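Long-range contact in polymeric Immunoglobulin Receptor (Oncorhynchus mykiss, PDB 5F1S), which probably binds polymeric immunoglobulins at mucosal surfaces of a teleost fish, its ectodomain of two immunoglobulin V-type domains corresponding to secretory component: residues E83-Y88 / H107-Q112. Sequence-based numbering, arbitrary orientation.
Sequences EDSGWY and HINVIQ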
ATOM      1  N   GLU A  83       3.035  -8.080 -12.393  1.00 36.57           N
ATOM      2  CA  GLU A  83       2.274  -8.488 -13.566  1.00 38.16           C
ATOM      3  C   GLU A  83       0.765  -8.533 -13.290  1.00 36.52           C
ATOM      4  O   GLU A  83      -0.021  -8.643 -14.248  1.00 36.11           O
ATOM      5  CB  GLU A  83       2.788  -9.839 -14.058  1.00 45.29           C
ATOM      6  CG  GLU A  83       2.677 -10.979 -13.065  1.00 48.72           C
ATOM      7  CD  GLU A  83       3.945 -11.203 -12.202  1.00 62.32           C
ATOM      8  OE1 GLU A  83       4.785 -10.251 -12.014  1.00 53.74           O
ATOM      9  OE2 GLU A  83       4.073 -12.360 -11.699  1.00 56.92           O
ATOM     10  N   ASP A  84       0.346  -8.421 -12.018  1.00 35.04           N
ATOM     11  CA  ASP A  84      -1.081  -8.282 -11.681  1.00 33.01           C
ATOM     12  C   ASP A  84      -1.632  -6.880 -11.952  1.00 36.54           C
ATOM     13  O   ASP A  84      -2.855  -6.662 -11.887  1.00 33.46           O
ATOM     14  CB  ASP A  84      -1.323  -8.673 -10.206  1.00 31.37           C
ATOM     15  CG  ASP A  84      -1.066 -10.118  -9.938  1.00 37.04           C
ATOM     16  OD1 ASP A  84      -1.479 -10.942 -10.786  1.00 41.58           O
ATOM     17  OD2 ASP A  84      -0.493 -10.467  -8.876  1.00 36.35           O
ATOM     18  N   SER A  85      -0.783  -5.920 -12.307  1.00 31.41           N
ATOM     19  CA  SER A  85      -1.249  -4.570 -12.596  1.00 32.77           C
ATOM     20  C   SER A  85      -2.235  -4.536 -13.762  1.00 33.07           C
ATOM     21  O   SER A  85      -2.066  -5.250 -14.745  1.00 35.36           O
ATOM     22  CB  SER A  85      -0.069  -3.682 -12.963  1.00 35.79           C
ATOM     23  OG  SER A  85       0.827  -3.548 -11.911  1.00 34.63           O
ATOM     24  N   GLY A  86      -3.232  -3.661 -13.671  1.00 33.15           N
ATOM     25  CA  GLY A  86      -4.182  -3.508 -14.751  1.00 34.26           C
ATOM     26  C   GLY A  86      -5.575  -3.191 -14.250  1.00 33.90           C
ATOM     27  O   GLY A  86      -5.795  -2.849 -13.078  1.00 31.96           O
ATOM     28  N   TRP A  87      -6.489  -3.254 -15.195  1.00 32.44           N
ATOM     29  CA  TRP A  87      -7.877  -2.929 -14.927  1.00 32.28           C
ATOM     30  C   TRP A  87      -8.633  -4.165 -14.448  1.00 29.89           C
ATOM     31  O   TRP A  87      -8.441  -5.269 -14.983  1.00 32.27           O
ATOM     32  CB  TRP A  87      -8.535  -2.368 -16.194  1.00 35.39           C
ATOM     33  CG  TRP A  87      -8.083  -0.970 -16.485  1.00 33.64           C
ATOM     34  CD1 TRP A  87      -7.100  -0.589 -17.353  1.00 38.15           C
ATOM     35  CD2 TRP A  87      -8.584   0.225 -15.895  1.00 34.32           C
ATOM     36  NE1 TRP A  87      -6.969   0.770 -17.333  1.00 36.36           N
ATOM     37  CE2 TRP A  87      -7.871   1.305 -16.462  1.00 35.08           C
ATOM     38  CE3 TRP A  87      -9.573   0.499 -14.939  1.00 35.42           C
ATOM     39  CZ2 TRP A  87      -8.093   2.632 -16.079  1.00 37.20           C
ATOM     40  CZ3 TRP A  87      -9.817   1.842 -14.581  1.00 38.38           C
ATOM     41  CH2 TRP A  87      -9.068   2.884 -15.144  1.00 37.24           C
ATOM     42  N   TYR A  88      -9.513  -3.938 -13.478  1.00 32.06           N
ATOM     43  CA  TYR A  88     -10.393  -4.957 -12.915  1.00 32.31           C
ATOM     44  C   TYR A  88     -11.822  -4.428 -12.816  1.00 31.92           C
ATOM     45  O   TYR A  88     -12.061  -3.212 -12.778  1.00 31.65           O
ATOM     46  CB  TYR A  88      -9.903  -5.362 -11.534  1.00 29.46           C
ATOM     47  CG  TYR A  88      -8.591  -6.109 -11.538  1.00 29.97           C
ATOM     48  CD1 TYR A  88      -7.378  -5.425 -11.643  1.00 29.90           C
ATOM     49  CD2 TYR A  88      -8.565  -7.483 -11.471  1.00 30.00           C
ATOM     50  CE1 TYR A  88      -6.175  -6.113 -11.622  1.00 31.40           C
ATOM     51  CE2 TYR A  88      -7.365  -8.190 -11.470  1.00 31.84           C
ATOM     52  CZ  TYR A  88      -6.173  -7.488 -11.554  1.00 32.99           C
ATOM     53  OH  TYR A  88      -5.006  -8.199 -11.539  1.00 31.35           O
ATOM     54  N   HIS A 107      -8.433   0.588 -11.573  1.00 32.93           N
ATOM     55  CA  HIS A 107      -7.113   0.201 -12.013  1.00 32.29           C
ATOM     56  C   HIS A 107      -6.279  -0.071 -10.775  1.00 31.19           C
ATOM     57  O   HIS A 107      -6.355   0.672  -9.806  1.00 30.84           O
ATOM     58  CB  HIS A 107      -6.433   1.295 -12.867  1.00 34.63           C
ATOM     59  CG  HIS A 107      -5.113   0.862 -13.431  1.00 33.91           C
ATOM     60  ND1 HIS A 107      -3.913   1.133 -12.808  1.00 34.92           N
ATOM     61  CD2 HIS A 107      -4.811   0.139 -14.536  1.00 33.69           C
ATOM     62  CE1 HIS A 107      -2.925   0.606 -13.515  1.00 35.84           C
ATOM     63  NE2 HIS A 107      -3.446  -0.008 -14.563  1.00 35.83           N
ATOM     64  N   ILE A 108      -5.488  -1.135 -10.823  1.00 31.38           N
ATOM     65  CA  ILE A 108      -4.566  -1.492  -9.745  1.00 31.83           C
ATOM     66  C   ILE A 108      -3.152  -1.435 -10.321  1.00 31.11           C
ATOM     67  O   ILE A 108      -2.852  -2.110 -11.307  1.00 31.90           O
ATOM     68  CB  ILE A 108      -4.848  -2.896  -9.172  1.00 31.38           C
ATOM     69  CG1 ILE A 108      -6.269  -2.987  -8.658  1.00 34.24           C
ATOM     70  CG2 ILE A 108      -3.858  -3.224  -8.088  1.00 33.85           C
ATOM     71  CD1 ILE A 108      -6.702  -4.446  -8.138  1.00 35.66           C
ATOM     72  N   ASN A 109      -2.301  -0.608  -9.724  1.00 31.45           N
ATOM     73  CA  ASN A 109      -0.910  -0.466 -10.163  1.00 32.66           C
ATOM     74  C   ASN A 109      -0.045  -1.061  -9.072  1.00 31.74           C
ATOM     75  O   ASN A 109      -0.021  -0.545  -7.954  1.00 35.39           O
ATOM     76  CB  ASN A 109      -0.577   1.009 -10.398  1.00 36.27           C
ATOM     77  CG  ASN A 109       0.811   1.192 -10.987  1.00 37.82           C
ATOM     78  OD1 ASN A 109       1.326   0.300 -11.671  1.00 44.12           O
ATOM     79  ND2 ASN A 109       1.422   2.337 -10.708  1.00 44.15           N
ATOM     80  N   VAL A 110       0.636  -2.161  -9.380  1.00 32.20           N
ATOM     81  CA  VAL A 110       1.457  -2.856  -8.403  1.00 31.39           C
ATOM     82  C   VAL A 110       2.891  -2.405  -8.630  1.00 34.96           C
ATOM     83  O   VAL A 110       3.456  -2.637  -9.697  1.00 36.45           O
ATOM     84  CB  VAL A 110       1.338  -4.376  -8.527  1.00 30.41           C
ATOM     85  CG1 VAL A 110       2.128  -5.049  -7.395  1.00 30.73           C
ATOM     86  CG2 VAL A 110      -0.092  -4.799  -8.426  1.00 30.59           C
ATOM     87  N   ILE A 111       3.479  -1.780  -7.624  1.00 34.52           N
ATOM     88  CA  ILE A 111       4.725  -1.051  -7.825  1.00 35.16           C
ATOM     89  C   ILE A 111       5.869  -1.708  -7.072  1.00 33.86           C
ATOM     90  O   ILE A 111       5.713  -2.281  -5.986  1.00 34.08           O
ATOM     91  CB  ILE A 111       4.576   0.428  -7.412  1.00 37.89           C
ATOM     92  CG1 ILE A 111       4.129   0.559  -6.011  1.00 37.66           C
ATOM     93  CG2 ILE A 111       3.528   1.100  -8.307  1.00 38.94           C
ATOM     94  CD1 ILE A 111       3.941   2.057  -5.583  1.00 46.01           C
ATOM     95  N   GLN A 112       7.062  -1.528  -7.622  1.00 33.10           N
ATOM     96  CA  GLN A 112       8.288  -1.979  -6.981  1.00 34.46           C
ATOM     97  C   GLN A 112       9.073  -0.773  -6.495  1.00 35.67           C
ATOM     98  O   GLN A 112       9.283   0.175  -7.256  1.00 36.75           O
ATOM     99  CB  GLN A 112       9.111  -2.803  -7.958  1.00 38.92           C
ATOM    100  CG  GLN A 112       8.345  -4.002  -8.525  1.00 37.27           C
ATOM    101  CD  GLN A 112       9.144  -4.771  -9.547  1.00 43.91           C
ATOM    102  OE1 GLN A 112       9.760  -4.180 -10.445  1.00 43.93           O
ATOM    103  NE2 GLN A 112       9.109  -6.088  -9.451  1.00 45.02           N
TER
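G86 and I108 face each other as an antiparallel hydrogen-bonded pair: G86 N gives to I108 O at 2.9 Å, and I108 N returns a nearly straight bond to G86 O at 2.8 Å. The short strand segments 86-88 and 107-111 run at 142° to each other. Glycine suits position 86 because of its positive phi, in a conformation that would jam a side chain against the preceding carbonyl oxygen. Where the strand gives way to the turn, a serine hydroxyl continues the pairing: V110 N donates to S85 OG at 2.9 Å, and this same oxygen is also hydrogen-bonded to K82 O. The next pair, W87 and H107, is non-hydrogen-bonded, and both side chains leave on one face of the sheet. H107 CB sits squarely over the six-membered ring of W87, 3.6 Å from its centroid, in a CH-pi contact, while the imidazole turns its edge to the indole's five-membered ring, the planes at 67°. With CG anti to the backbone N (chi1 -175°), the H107 ring lies back along G86, with NE2 3.6 Å from G86 CA and G86 O over one face of the imidazole. On the other face, buried, apolar I108 suits the interior: its tip, CD1, meets Y88 CD1 at 3.7 Å, and both side chains touch M77 of the facing sheet. The phenol then reaches back along its own chain, where Y88 OH donates to an in-plane lone pair of D84 O at 2.7 Å. A phenylalanine in place of Y88 would keep the apolar contact but would probably leave D84 O without this donor and the turn less firmly held. A tyrosine hydrogen-bonded to the backbone of an aspartate in the turn leading into strand F is the tyrosine corner of immunoglobulin domains, here at the start of strand F, where it pairs with G in the F-G hairpin of the V-type sandwich.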